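ESAT-6/WXG100 secretion system protein (Streptococcus gallolyticus, PDB 7JQE) forms the extracellular region of EsaA, a membrane subunit of the bacterial type VIIb secretion system, and probably takes part in exporting proteins such as toxins. Local coordinates at residues 154-159 with 476-481; 255-260 with 399-404; 366-371 with 390-395. One frame throughout, in Å; residues are numbered along the deposited sequence.

Interaction 1 of 3, residues 154-159 with 476-481; sequences ERKLAI and YTELTN
Ile159 and Thr477 mark the nearest approach of two helical segments, 154-159 and 476-481, their CA atoms 6.1 Å apart. The short axes come within 9.5 Å and cross at 128°, so the helices run in broadly opposite senses at a steep inclination. Thr477 suits this point because it is small and beta-branched: its CG2, anti to the backbone N, touches the carbonyl O of Lys156 at 3.7 Å and the CG of the same lysine, while its OG1 is bonded back to Val473 O. Ile159 and Thr477 lie alongside, running in opposite senses, and Ile159 sets its CD1 3.7 Å from Thr480 CG2, a methyl-to-methyl contact. Lys156 uses its aliphatic length, laying CE 3.8 Å from Glu478 CG. The carboxylate of Glu478 turns to another partner, a salt bridge from OE2 to Lys129 of the second subunit. Arg155 and Lys156 both bring their ends up to the Asn481 side chain. Tyr146 and Leu141 cover Ile159. Tyr476 and Leu479 lean on Arg127 of helix 102-135, which also bonds Thr480 OG1, whereas Thr477 and Glu478 meet Ile159 and Lys156; helix 462-491 thus packs against both helix 102-135 and helix 152-164.

Interaction 2 of 3, residues 255-260 with 399-404; sequences YSFLTA and VSLVKD. With EDO (1,2-ethanediol), chain V.
Phe257 and Leu401 run alongside each other in the same sense. The leucine CD1 stands over the centre of the aromatic ring, 4.2 Å from its centroid and 9° off the normal, a CH-pi contact on the face. Leu258 CD2 lies over the opposite face, nearer the rim, so the ring is sandwiched between two leucines. CG of Phe257 takes the crowded position between backbone N and carbonyl carbon (chi1 83°), and comes 3.9 Å from Leu401 CB; Phe257 CB presses to 3.3 Å from Leu401 N. A flat ring fits here because it can offer a broad surface to a methyl of a branched leucine on each face.

Ser400 fills the position where the backbones come nearest. Small enough for that, it touches Ala260 CB through its own CB at 4.0 Å, and its OG lies 3.5 Å from Ser256 CB. That hydroxyl, anti to the backbone N (chi1 -178°), donates to Asp404 OD2 at 2.9 Å, one turn on in the same helix, and so is satisfied without a partner in 255-260.

Farther out, Asp405 accepts from Phe257 N and weakly from Ser256 N, holding both backbone N-H groups, while Leu213, Lys216 and Met220 touch Phe257. Leu401 also packs on Val402 of the second subunit. An ethanediol, probably from the crystallisation liquor, bonds weakly to Ala260 O. Overall, a loop containing a short 3-10 turn packs on helix 396-427 through a CH-pi contact, with Asp405 bonded to its backbone N-H groups and Phe257 also touching helix 211-219.

Interaction 3 of 3, residues 366-371 with 390-395; sequences LSVGTH and IYVTDT. With EDO (1,2-ethanediol), chain C.
Gly369 and Val392 form one hydrogen-bonded pair of an antiparallel ladder, and His371 with Ile390 forms the next; Thr370 and Tyr391 make the non-hydrogen-bonded pair between them. Four backbone bonds result. Gly369 N reaches Val392 O at 2.8 Å, nearly straight at 172°, and Val392 N returns to Gly369 O; His371 N gives to Ile390 O and Ile390 N to His371 O. Thr370 CA adds a CA-H...O contact to Ile390 O. Glycine fits position 369 because its positive phi of 121° would jam a CB against the preceding carbonyl O.

A side-chain bond ties the loop before the strand to it: His371 NE2 donates to Ser367 O at 2.8 Å, the oxygen lying in the imidazole plane while the donor stands above the plane of the carbonyl. Imidazole suits this place, being flat and able to donate from its far end.

Apolar contacts flank the ladder. Leu366 CD2 meets Ile390 CD1 at 3.9 Å, and His371 CB lies against Ile390 CG1. The side chains of Val368 and Asp394 cross at about a right angle, Val368 CG1 3.4 Å from Asp394 CB. Val392, the buried residue here, packs instead against the carbonyl oxygens of Leu366 and Ser367.

Tyr391 OH bonds weakly to Thr370 OG1 of the second subunit, and Thr370 OG1 to Tyr391 OH of that subunit. The chemistry implies a hairpin end held chiefly by main-chain bonds, with the histidine tying the incoming loop to its own strand.

How the interactions relate
After helix 102-135 the chain reaches helix 152-164, which opens interaction 1; that contact is closed only by helix 462-491, after 316 intervening residues. Interaction 2 is nested inside this long loop, beginning before strand 268-275 and closing on helix 396-427. Interaction 3 is nested in turn within interaction 2 and pairs the open end of the hairpin of strands 369-379 and 382-392. None cross. Interactions 2 and 3 have centres about 19 Å apart and adjoin in sequence, where strand 382-392 leads into helix 396-427, tying the beta region to the helical one. Interaction 1 lies across the chain's centre, about 88 Å from interaction 2 between centres, and joins an early helix to the last one.

Interaction 1 of 3, residues 154-159 with 476-481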
ATOM      1  N   GLU A 154     -45.821 -13.030  40.970  1.00105.89           N
ATOM      2  CA  GLU A 154     -44.800 -13.258  41.985  1.00105.20           C
ATOM      3  C   GLU A 154     -43.993 -14.513  41.679  1.00 98.30           C
ATOM      4  O   GLU A 154     -42.805 -14.585  42.012  1.00 87.98           O
ATOM      5  CB  GLU A 154     -45.448 -13.353  43.367  1.00105.03           C
ATOM      6  CG  GLU A 154     -44.461 -13.475  44.516  1.00113.36           C
ATOM      7  CD  GLU A 154     -45.148 -13.578  45.866  1.00122.73           C
ATOM      8  OE1 GLU A 154     -46.398 -13.535  45.912  1.00123.76           O
ATOM      9  OE2 GLU A 154     -44.435 -13.703  46.885  1.00125.08           O
ATOM     10  N   ARG A 155     -44.620 -15.504  41.037  1.00 91.82           N
ATOM     11  CA  ARG A 155     -43.917 -16.730  40.678  1.00 88.71           C
ATOM     12  C   ARG A 155     -42.967 -16.495  39.508  1.00 94.42           C
ATOM     13  O   ARG A 155     -41.806 -16.920  39.540  1.00 92.24           O
ATOM     14  CB  ARG A 155     -44.938 -17.822  40.353  1.00 95.25           C
ATOM     15  CG  ARG A 155     -44.361 -19.214  40.163  1.00 98.63           C
ATOM     16  CD  ARG A 155     -45.378 -20.269  40.594  1.00 99.85           C
ATOM     17  NE  ARG A 155     -46.746 -19.770  40.480  1.00105.02           N
ATOM     18  CZ  ARG A 155     -47.534 -19.966  39.427  1.00107.84           C
ATOM     19  NH1 ARG A 155     -47.096 -20.663  38.389  1.00111.81           N
ATOM     20  NH2 ARG A 155     -48.762 -19.465  39.413  1.00106.52           N
ATOM     21  N   LYS A 156     -43.443 -15.809  38.464  1.00 90.87           N
ATOM     22  CA  LYS A 156     -42.583 -15.492  37.327  1.00 82.01           C
ATOM     23  C   LYS A 156     -41.371 -14.676  37.759  1.00 86.05           C
ATOM     24  O   LYS A 156     -40.253 -14.916  37.289  1.00 95.31           O
ATOM     25  CB  LYS A 156     -43.379 -14.740  36.262  1.00 77.14           C
ATOM     26  CG  LYS A 156     -44.146 -15.638  35.309  1.00 81.56           C
ATOM     27  CD  LYS A 156     -44.971 -14.816  34.332  1.00 86.01           C
ATOM     28  CE  LYS A 156     -45.204 -15.577  33.036  1.00 90.13           C
ATOM     29  NZ  LYS A 156     -45.764 -16.935  33.280  1.00 98.89           N
ATOM     30  N   LEU A 157     -41.572 -13.698  38.644  1.00 83.17           N
ATOM     31  CA  LEU A 157     -40.446 -12.902  39.125  1.00 85.93           C
ATOM     32  C   LEU A 157     -39.410 -13.784  39.814  1.00 88.86           C
ATOM     33  O   LEU A 157     -38.205 -13.660  39.566  1.00 87.25           O
ATOM     34  CB  LEU A 157     -40.942 -11.807  40.070  1.00 83.71           C
ATOM     35  CG  LEU A 157     -39.855 -10.873  40.610  1.00 88.32           C
ATOM     36  CD1 LEU A 157     -39.139 -10.158  39.467  1.00 81.16           C
ATOM     37  CD2 LEU A 157     -40.434  -9.873  41.597  1.00 92.60           C
ATOM     38  N   ALA A 158     -39.869 -14.693  40.681  1.00 88.51           N
ATOM     39  CA  ALA A 158     -38.948 -15.576  41.389  1.00 88.01           C
ATOM     40  C   ALA A 158     -38.177 -16.469  40.423  1.00 84.53           C
ATOM     41  O   ALA A 158     -36.985 -16.727  40.625  1.00 82.81           O
ATOM     42  CB  ALA A 158     -39.713 -16.423  42.406  1.00 82.58           C
ATOM     43  N   ILE A 159     -38.844 -16.965  39.380  1.00 84.32           N
ATOM     44  CA  ILE A 159     -38.170 -17.812  38.401  1.00 79.33           C
ATOM     45  C   ILE A 159     -37.116 -17.013  37.648  1.00 81.19           C
ATOM     46  O   ILE A 159     -35.969 -17.450  37.500  1.00 82.85           O
ATOM     47  CB  ILE A 159     -39.196 -18.440  37.438  1.00 82.61           C
ATOM     48  CG1 ILE A 159     -40.185 -19.320  38.209  1.00 83.08           C
ATOM     49  CG2 ILE A 159     -38.486 -19.239  36.349  1.00 73.10           C
ATOM     50  CD1 ILE A 159     -41.352 -19.825  37.378  1.00 79.11           C
ATOM     51  N   TYR A 476     -38.097 -19.203  28.688  1.00 77.27           N
ATOM     52  CA  TYR A 476     -37.931 -20.248  29.692  1.00 71.64           C
ATOM     53  C   TYR A 476     -38.826 -19.998  30.902  1.00 74.88           C
ATOM     54  O   TYR A 476     -39.441 -20.931  31.435  1.00 75.05           O
ATOM     55  CB  TYR A 476     -36.461 -20.347  30.111  1.00 68.42           C
ATOM     56  CG  TYR A 476     -36.113 -21.661  30.776  1.00 73.72           C
ATOM     57  CD1 TYR A 476     -35.697 -22.753  30.024  1.00 68.55           C
ATOM     58  CD2 TYR A 476     -36.216 -21.815  32.153  1.00 75.80           C
ATOM     59  CE1 TYR A 476     -35.389 -23.963  30.625  1.00 78.99           C
ATOM     60  CE2 TYR A 476     -35.912 -23.021  32.765  1.00 82.62           C
ATOM     61  CZ  TYR A 476     -35.499 -24.091  31.997  1.00 79.39           C
ATOM     62  OH  TYR A 476     -35.199 -25.292  32.603  1.00 78.55           O
ATOM     63  N   THR A 477     -38.920 -18.742  31.345  1.00 75.10           N
ATOM     64  CA  THR A 477     -39.763 -18.423  32.494  1.00 76.48           C
ATOM     65  C   THR A 477     -41.213 -18.808  32.229  1.00 79.63           C
ATOM     66  O   THR A 477     -41.853 -19.476  33.051  1.00 83.55           O
ATOM     67  CB  THR A 477     -39.658 -16.933  32.831  1.00 75.05           C
ATOM     68  OG1 THR A 477     -38.305 -16.609  33.171  1.00 74.61           O
ATOM     69  CG2 THR A 477     -40.555 -16.591  34.006  1.00 87.22           C
ATOM     70  N   GLU A 478     -41.745 -18.400  31.074  1.00 78.61           N
ATOM     71  CA  GLU A 478     -43.147 -18.668  30.771  1.00 80.82           C
ATOM     72  C   GLU A 478     -43.411 -20.161  30.629  1.00 79.48           C
ATOM     73  O   GLU A 478     -44.477 -20.649  31.025  1.00 80.45           O
ATOM     74  CB  GLU A 478     -43.558 -17.913  29.505  1.00 72.97           C
ATOM     75  CG  GLU A 478     -43.562 -16.405  29.684  1.00 81.33           C
ATOM     76  CD  GLU A 478     -43.932 -15.656  28.419  1.00 88.56           C
ATOM     77  OE1 GLU A 478     -44.099 -16.306  27.366  1.00 87.86           O
ATOM     78  OE2 GLU A 478     -44.053 -14.413  28.478  1.00 92.91           O
ATOM     79  N   LEU A 479     -42.456 -20.906  30.067  1.00 77.53           N
ATOM     80  CA  LEU A 479     -42.629 -22.350  29.956  1.00 72.96           C
ATOM     81  C   LEU A 479     -42.568 -23.022  31.321  1.00 79.82           C
ATOM     82  O   LEU A 479     -43.318 -23.969  31.585  1.00 81.27           O
ATOM     83  CB  LEU A 479     -41.579 -22.937  29.019  1.00 71.45           C
ATOM     84  CG  LEU A 479     -41.718 -22.543  27.548  1.00 77.24           C
ATOM     85  CD1 LEU A 479     -40.380 -22.678  26.829  1.00 68.63           C
ATOM     86  CD2 LEU A 479     -42.782 -23.390  26.874  1.00 70.81           C
ATOM     87  N   THR A 480     -41.678 -22.555  32.201  1.00 74.54           N
ATOM     88  CA  THR A 480     -41.645 -23.099  33.555  1.00 82.57           C
ATOM     89  C   THR A 480     -42.939 -22.789  34.296  1.00 83.86           C
ATOM     90  O   THR A 480     -43.506 -23.660  34.966  1.00 79.24           O
ATOM     91  CB  THR A 480     -40.444 -22.547  34.323  1.00 76.15           C
ATOM     92  OG1 THR A 480     -39.234 -23.027  33.731  1.00 85.67           O
ATOM     93  CG2 THR A 480     -40.495 -23.001  35.775  1.00 79.93           C
ATOM     94  N   ASN A 481     -43.427 -21.553  34.179  1.00 86.35           N
ATOM     95  CA  ASN A 481     -44.678 -21.186  34.828  1.00 86.99           C
ATOM     96  C   ASN A 481     -45.837 -22.024  34.307  1.00 87.05           C
ATOM     97  O   ASN A 481     -46.752 -22.371  35.064  1.00 92.69           O
ATOM     98  CB  ASN A 481     -44.955 -19.698  34.621  1.00 87.31           C
ATOM     99  CG  ASN A 481     -46.207 -19.240  35.335  1.00 89.45           C
ATOM    100  OD1 ASN A 481     -46.193 -19.002  36.543  1.00 89.77           O
ATOM    101  ND2 ASN A 481     -47.301 -19.118  34.594  1.00 87.67           N
TER

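Interaction 2 of 3, residues 255-260 with 399-404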
ATOM      1  N   TYR A 255      23.361  -2.104 -15.583  1.00 65.94           N
ATOM      2  CA  TYR A 255      23.292  -0.647 -15.570  1.00 61.20           C
ATOM      3  C   TYR A 255      24.548  -0.086 -16.219  1.00 62.43           C
ATOM      4  O   TYR A 255      25.659  -0.322 -15.733  1.00 61.45           O
ATOM      5  CB  TYR A 255      23.136  -0.120 -14.142  1.00 56.77           C
ATOM      6  CG  TYR A 255      21.883  -0.611 -13.451  1.00 62.09           C
ATOM      7  CD1 TYR A 255      20.632  -0.108 -13.794  1.00 57.86           C
ATOM      8  CD2 TYR A 255      21.951  -1.575 -12.455  1.00 60.10           C
ATOM      9  CE1 TYR A 255      19.483  -0.559 -13.163  1.00 56.66           C
ATOM     10  CE2 TYR A 255      20.816  -2.025 -11.818  1.00 58.84           C
ATOM     11  CZ  TYR A 255      19.583  -1.518 -12.175  1.00 63.48           C
ATOM     12  OH  TYR A 255      18.453  -1.978 -11.540  1.00 70.29           O
ATOM     13  N   SER A 256      24.367   0.654 -17.315  1.00 62.19           N
ATOM     14  CA  SER A 256      25.504   1.236 -18.026  1.00 59.83           C
ATOM     15  C   SER A 256      26.417   2.022 -17.086  1.00 60.57           C
ATOM     16  O   SER A 256      27.636   1.824 -17.075  1.00 60.55           O
ATOM     17  CB  SER A 256      25.002   2.140 -19.153  1.00 55.61           C
ATOM     18  OG  SER A 256      24.077   1.460 -19.984  1.00 64.98           O
ATOM     19  N   PHE A 257      25.840   2.914 -16.277  1.00 56.40           N
ATOM     20  CA  PHE A 257      26.640   3.877 -15.526  1.00 56.94           C
ATOM     21  C   PHE A 257      27.600   3.226 -14.536  1.00 57.08           C
ATOM     22  O   PHE A 257      28.427   3.936 -13.952  1.00 67.83           O
ATOM     23  CB  PHE A 257      25.720   4.862 -14.789  1.00 63.46           C
ATOM     24  CG  PHE A 257      25.199   4.351 -13.470  1.00 55.09           C
ATOM     25  CD1 PHE A 257      24.122   3.479 -13.420  1.00 55.65           C
ATOM     26  CD2 PHE A 257      25.778   4.759 -12.277  1.00 53.04           C
ATOM     27  CE1 PHE A 257      23.640   3.018 -12.205  1.00 55.25           C
ATOM     28  CE2 PHE A 257      25.299   4.300 -11.056  1.00 56.21           C
ATOM     29  CZ  PHE A 257      24.230   3.428 -11.020  1.00 50.12           C
ATOM     30  N   LEU A 258      27.518   1.912 -14.323  1.00 55.14           N
ATOM     31  CA  LEU A 258      28.451   1.258 -13.412  1.00 57.10           C
ATOM     32  C   LEU A 258      29.809   1.008 -14.054  1.00 62.96           C
ATOM     33  O   LEU A 258      30.778   0.725 -13.338  1.00 66.79           O
ATOM     34  CB  LEU A 258      27.866  -0.067 -12.905  1.00 52.55           C
ATOM     35  CG  LEU A 258      26.600   0.009 -12.041  1.00 61.36           C
ATOM     36  CD1 LEU A 258      26.079  -1.385 -11.699  1.00 60.91           C
ATOM     37  CD2 LEU A 258      26.844   0.818 -10.770  1.00 53.28           C
ATOM     38  N   THR A 259      29.905   1.112 -15.383  1.00 57.97           N
ATOM     39  CA  THR A 259      31.165   0.903 -16.087  1.00 63.92           C
ATOM     40  C   THR A 259      31.485   2.055 -17.033  1.00 70.67           C
ATOM     41  O   THR A 259      32.290   1.885 -17.955  1.00 79.87           O
ATOM     42  CB  THR A 259      31.143  -0.412 -16.868  1.00 65.91           C
ATOM     43  OG1 THR A 259      30.220  -0.302 -17.960  1.00 71.96           O
ATOM     44  CG2 THR A 259      30.721  -1.560 -15.962  1.00 60.58           C
ATOM     45  N   ALA A 260      30.870   3.217 -16.834  1.00 68.87           N
ATOM     46  CA  ALA A 260      31.133   4.363 -17.691  1.00 68.62           C
ATOM     47  C   ALA A 260      32.482   4.982 -17.339  1.00 69.04           C
ATOM     48  O   ALA A 260      32.765   5.252 -16.167  1.00 71.21           O
ATOM     49  CB  ALA A 260      30.015   5.396 -17.560  1.00 59.20           C
ATOM     50  N   VAL A 399      26.741  11.361 -16.305  1.00 45.47           N
ATOM     51  CA  VAL A 399      26.013  11.542 -17.559  1.00 50.65           C
ATOM     52  C   VAL A 399      25.274  10.267 -17.943  1.00 56.14           C
ATOM     53  O   VAL A 399      24.152  10.315 -18.464  1.00 57.63           O
ATOM     54  CB  VAL A 399      26.978  11.994 -18.674  1.00 53.03           C
ATOM     55  CG1 VAL A 399      26.422  11.640 -20.049  1.00 40.96           C
ATOM     56  CG2 VAL A 399      27.227  13.492 -18.581  1.00 44.34           C
ATOM     57  N   SER A 400      25.889   9.109 -17.702  1.00 54.35           N
ATOM     58  CA  SER A 400      25.270   7.851 -18.100  1.00 55.98           C
ATOM     59  C   SER A 400      24.111   7.494 -17.176  1.00 57.93           C
ATOM     60  O   SER A 400      23.052   7.054 -17.638  1.00 54.38           O
ATOM     61  CB  SER A 400      26.315   6.738 -18.115  1.00 54.04           C
ATOM     62  OG  SER A 400      25.739   5.513 -18.533  1.00 58.85           O
ATOM     63  N   LEU A 401      24.300   7.669 -15.867  1.00 51.85           N
ATOM     64  CA  LEU A 401      23.211   7.454 -14.919  1.00 54.50           C
ATOM     65  C   LEU A 401      21.954   8.192 -15.355  1.00 53.67           C
ATOM     66  O   LEU A 401      20.868   7.608 -15.437  1.00 55.41           O
ATOM     67  CB  LEU A 401      23.636   7.910 -13.523  1.00 45.32           C
ATOM     68  CG  LEU A 401      22.493   8.049 -12.523  1.00 50.75           C
ATOM     69  CD1 LEU A 401      21.716   6.749 -12.470  1.00 45.83           C
ATOM     70  CD2 LEU A 401      22.999   8.448 -11.133  1.00 37.94           C
ATOM     71  N   VAL A 402      22.091   9.484 -15.659  1.00 51.79           N
ATOM     72  CA  VAL A 402      20.927  10.310 -15.959  1.00 48.19           C
ATOM     73  C   VAL A 402      20.261   9.865 -17.258  1.00 58.74           C
ATOM     74  O   VAL A 402      19.038   9.692 -17.316  1.00 67.89           O
ATOM     75  CB  VAL A 402      21.328  11.793 -16.004  1.00 46.38           C
ATOM     76  CG1 VAL A 402      20.292  12.604 -16.762  1.00 43.98           C
ATOM     77  CG2 VAL A 402      21.497  12.326 -14.590  1.00 41.35           C
ATOM     78  N   LYS A 403      21.047   9.668 -18.317  1.00 51.76           N
ATOM     79  CA  LYS A 403      20.456   9.494 -19.640  1.00 55.82           C
ATOM     80  C   LYS A 403      20.138   8.047 -19.977  1.00 53.44           C
ATOM     81  O   LYS A 403      19.250   7.795 -20.800  1.00 53.74           O
ATOM     82  CB  LYS A 403      21.374  10.076 -20.723  1.00 69.22           C
ATOM     83  CG  LYS A 403      22.644   9.281 -21.012  1.00 80.10           C
ATOM     84  CD  LYS A 403      23.539  10.044 -22.004  1.00 80.20           C
ATOM     85  CE  LYS A 403      24.817   9.280 -22.357  1.00 67.94           C
ATOM     86  NZ  LYS A 403      24.549   8.068 -23.184  1.00 65.67           N
ATOM     87  N   ASP A 404      20.829   7.087 -19.366  1.00 46.93           N
ATOM     88  CA  ASP A 404      20.600   5.678 -19.665  1.00 49.13           C
ATOM     89  C   ASP A 404      19.738   4.979 -18.620  1.00 56.96           C
ATOM     90  O   ASP A 404      18.724   4.370 -18.967  1.00 56.98           O
ATOM     91  CB  ASP A 404      21.939   4.941 -19.797  1.00 61.92           C
ATOM     92  CG  ASP A 404      22.758   5.427 -20.980  1.00 74.17           C
ATOM     93  OD1 ASP A 404      22.152   5.818 -22.003  1.00 75.89           O
ATOM     94  OD2 ASP A 404      24.006   5.420 -20.888  1.00 75.03           O
TER
HETATM   95  C1  EDO V 721      33.621   3.980 -12.983  1.00100.75           C
HETATM   96  O1  EDO V 721      32.198   4.152 -12.980  1.00 95.38           O
HETATM   97  C2  EDO V 721      34.267   4.889 -11.939  1.00102.76           C
HETATM   98  O2  EDO V 721      34.002   6.263 -12.251  1.00100.99           O

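Interaction 3 of 3, residues 366-371 with 390-395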
ATOM      1  N   LEU A 366      47.584  13.865 -14.462  1.00 76.90           N
ATOM      2  CA  LEU A 366      46.352  13.572 -15.185  1.00 73.22           C
ATOM      3  C   LEU A 366      45.125  13.646 -14.282  1.00 70.78           C
ATOM      4  O   LEU A 366      44.090  13.050 -14.599  1.00 75.42           O
ATOM      5  CB  LEU A 366      46.430  12.192 -15.845  1.00 68.65           C
ATOM      6  CG  LEU A 366      47.327  11.996 -17.071  1.00 68.36           C
ATOM      7  CD1 LEU A 366      47.261  10.552 -17.547  1.00 57.90           C
ATOM      8  CD2 LEU A 366      46.944  12.948 -18.196  1.00 67.52           C
ATOM      9  N   SER A 367      45.218  14.360 -13.164  1.00 63.65           N
ATOM     10  CA  SER A 367      44.103  14.436 -12.232  1.00 67.28           C
ATOM     11  C   SER A 367      42.919  15.165 -12.864  1.00 68.50           C
ATOM     12  O   SER A 367      43.039  15.827 -13.900  1.00 63.11           O
ATOM     13  CB  SER A 367      44.529  15.138 -10.942  1.00 66.87           C
ATOM     14  OG  SER A 367      44.993  16.449 -11.207  1.00 76.84           O
ATOM     15  N   VAL A 368      41.759  15.032 -12.213  1.00 68.11           N
ATOM     16  CA  VAL A 368      40.528  15.608 -12.742  1.00 55.36           C
ATOM     17  C   VAL A 368      40.635  17.126 -12.782  1.00 64.17           C
ATOM     18  O   VAL A 368      41.123  17.762 -11.839  1.00 65.15           O
ATOM     19  CB  VAL A 368      39.324  15.156 -11.896  1.00 67.95           C
ATOM     20  CG1 VAL A 368      38.028  15.754 -12.439  1.00 48.25           C
ATOM     21  CG2 VAL A 368      39.239  13.634 -11.863  1.00 61.67           C
ATOM     22  N   GLY A 369      40.177  17.713 -13.880  1.00 63.86           N
ATOM     23  CA  GLY A 369      40.240  19.145 -14.089  1.00 61.77           C
ATOM     24  C   GLY A 369      41.022  19.502 -15.340  1.00 68.00           C
ATOM     25  O   GLY A 369      41.472  18.645 -16.099  1.00 63.57           O
ATOM     26  N   THR A 370      41.174  20.809 -15.543  1.00 71.65           N
ATOM     27  CA  THR A 370      41.864  21.343 -16.711  1.00 74.26           C
ATOM     28  C   THR A 370      43.334  21.556 -16.386  1.00 78.07           C
ATOM     29  O   THR A 370      43.668  22.120 -15.338  1.00 86.70           O
ATOM     30  CB  THR A 370      41.237  22.661 -17.169  1.00 73.61           C
ATOM     31  OG1 THR A 370      39.877  22.437 -17.559  1.00 82.82           O
ATOM     32  CG2 THR A 370      41.998  23.223 -18.352  1.00 73.39           C
ATOM     33  N   HIS A 371      44.208  21.104 -17.281  1.00 71.56           N
ATOM     34  CA  HIS A 371      45.646  21.278 -17.140  1.00 64.65           C
ATOM     35  C   HIS A 371      46.167  22.097 -18.310  1.00 68.98           C
ATOM     36  O   HIS A 371      45.786  21.859 -19.463  1.00 64.41           O
ATOM     37  CB  HIS A 371      46.362  19.927 -17.076  1.00 65.01           C
ATOM     38  CG  HIS A 371      45.954  19.089 -15.907  1.00 69.30           C
ATOM     39  ND1 HIS A 371      46.645  19.087 -14.715  1.00 73.30           N
ATOM     40  CD2 HIS A 371      44.918  18.232 -15.742  1.00 66.72           C
ATOM     41  CE1 HIS A 371      46.056  18.262 -13.867  1.00 68.48           C
ATOM     42  NE2 HIS A 371      45.006  17.730 -14.465  1.00 66.25           N
ATOM     43  N   ILE A 390      44.750  20.228 -21.578  1.00 59.39           N
ATOM     44  CA  ILE A 390      43.969  18.997 -21.605  1.00 65.68           C
ATOM     45  C   ILE A 390      42.928  19.052 -20.493  1.00 68.45           C
ATOM     46  O   ILE A 390      43.097  19.737 -19.480  1.00 62.07           O
ATOM     47  CB  ILE A 390      44.845  17.731 -21.471  1.00 61.56           C
ATOM     48  CG1 ILE A 390      45.682  17.785 -20.193  1.00 60.77           C
ATOM     49  CG2 ILE A 390      45.725  17.567 -22.700  1.00 58.94           C
ATOM     50  CD1 ILE A 390      46.215  16.432 -19.768  1.00 60.55           C
ATOM     51  N   TYR A 391      41.843  18.316 -20.693  1.00 66.69           N
ATOM     52  CA  TYR A 391      40.692  18.337 -19.798  1.00 70.79           C
ATOM     53  C   TYR A 391      40.442  16.912 -19.325  1.00 62.61           C
ATOM     54  O   TYR A 391      40.094  16.040 -20.129  1.00 60.04           O
ATOM     55  CB  TYR A 391      39.470  18.910 -20.515  1.00 79.39           C
ATOM     56  CG  TYR A 391      39.291  18.335 -21.904  1.00104.36           C
ATOM     57  CD1 TYR A 391      38.471  17.230 -22.124  1.00109.19           C
ATOM     58  CD2 TYR A 391      39.962  18.882 -22.993  1.00113.00           C
ATOM     59  CE1 TYR A 391      38.314  16.693 -23.394  1.00110.33           C
ATOM     60  CE2 TYR A 391      39.810  18.353 -24.269  1.00115.32           C
ATOM     61  CZ  TYR A 391      38.987  17.258 -24.462  1.00112.27           C
ATOM     62  OH  TYR A 391      38.835  16.729 -25.725  1.00108.11           O
ATOM     63  N   VAL A 392      40.656  16.662 -18.037  1.00 62.81           N
ATOM     64  CA  VAL A 392      40.331  15.372 -17.440  1.00 65.09           C
ATOM     65  C   VAL A 392      38.956  15.509 -16.801  1.00 67.79           C
ATOM     66  O   VAL A 392      38.810  16.156 -15.762  1.00 69.06           O
ATOM     67  CB  VAL A 392      41.380  14.938 -16.411  1.00 63.06           C
ATOM     68  CG1 VAL A 392      41.073  13.528 -15.921  1.00 53.47           C
ATOM     69  CG2 VAL A 392      42.776  15.010 -17.009  1.00 67.69           C
ATOM     70  N   THR A 393      37.947  14.921 -17.433  1.00 66.57           N
ATOM     71  CA  THR A 393      36.583  15.030 -16.940  1.00 64.30           C
ATOM     72  C   THR A 393      36.257  13.868 -16.010  1.00 70.65           C
ATOM     73  O   THR A 393      36.849  12.788 -16.094  1.00 61.81           O
ATOM     74  CB  THR A 393      35.582  15.068 -18.096  1.00 64.59           C
ATOM     75  OG1 THR A 393      35.513  13.777 -18.712  1.00 64.65           O
ATOM     76  CG2 THR A 393      36.013  16.095 -19.135  1.00 71.96           C
ATOM     77  N   ASP A 394      35.297  14.110 -15.114  1.00 74.46           N
ATOM     78  CA  ASP A 394      34.903  13.153 -14.085  1.00 76.72           C
ATOM     79  C   ASP A 394      33.404  12.878 -14.120  1.00 71.56           C
ATOM     80  O   ASP A 394      32.835  12.447 -13.115  1.00 75.90           O
ATOM     81  CB  ASP A 394      35.303  13.673 -12.701  1.00 82.35           C
ATOM     82  CG  ASP A 394      35.526  12.565 -11.704  1.00 84.21           C
ATOM     83  OD1 ASP A 394      35.310  11.388 -12.065  1.00 89.44           O
ATOM     84  OD2 ASP A 394      35.933  12.875 -10.562  1.00 82.01           O
ATOM     85  N   THR A 395      32.756  13.117 -15.258  1.00 60.20           N
ATOM     86  CA  THR A 395      31.304  13.148 -15.339  1.00 53.96           C
ATOM     87  C   THR A 395      30.732  12.031 -16.208  1.00 62.54           C
ATOM     88  O   THR A 395      29.566  12.104 -16.612  1.00 58.26           O
ATOM     89  CB  THR A 395      30.848  14.506 -15.869  1.00 58.59           C
ATOM     90  OG1 THR A 395      31.399  14.712 -17.178  1.00 57.35           O
ATOM     91  CG2 THR A 395      31.314  15.620 -14.941  1.00 43.32           C
TER
HETATM   92  C1  EDO C 702      32.288  10.744 -10.101  1.00 67.25           C
HETATM   93  O1  EDO C 702      31.555  11.154 -11.264  1.00 56.34           O
HETATM   94  C2  EDO C 702      31.749  11.459  -8.865  1.00 78.83           C
HETATM   95  O2  EDO C 702      30.342  11.210  -8.729  1.00 73.67           O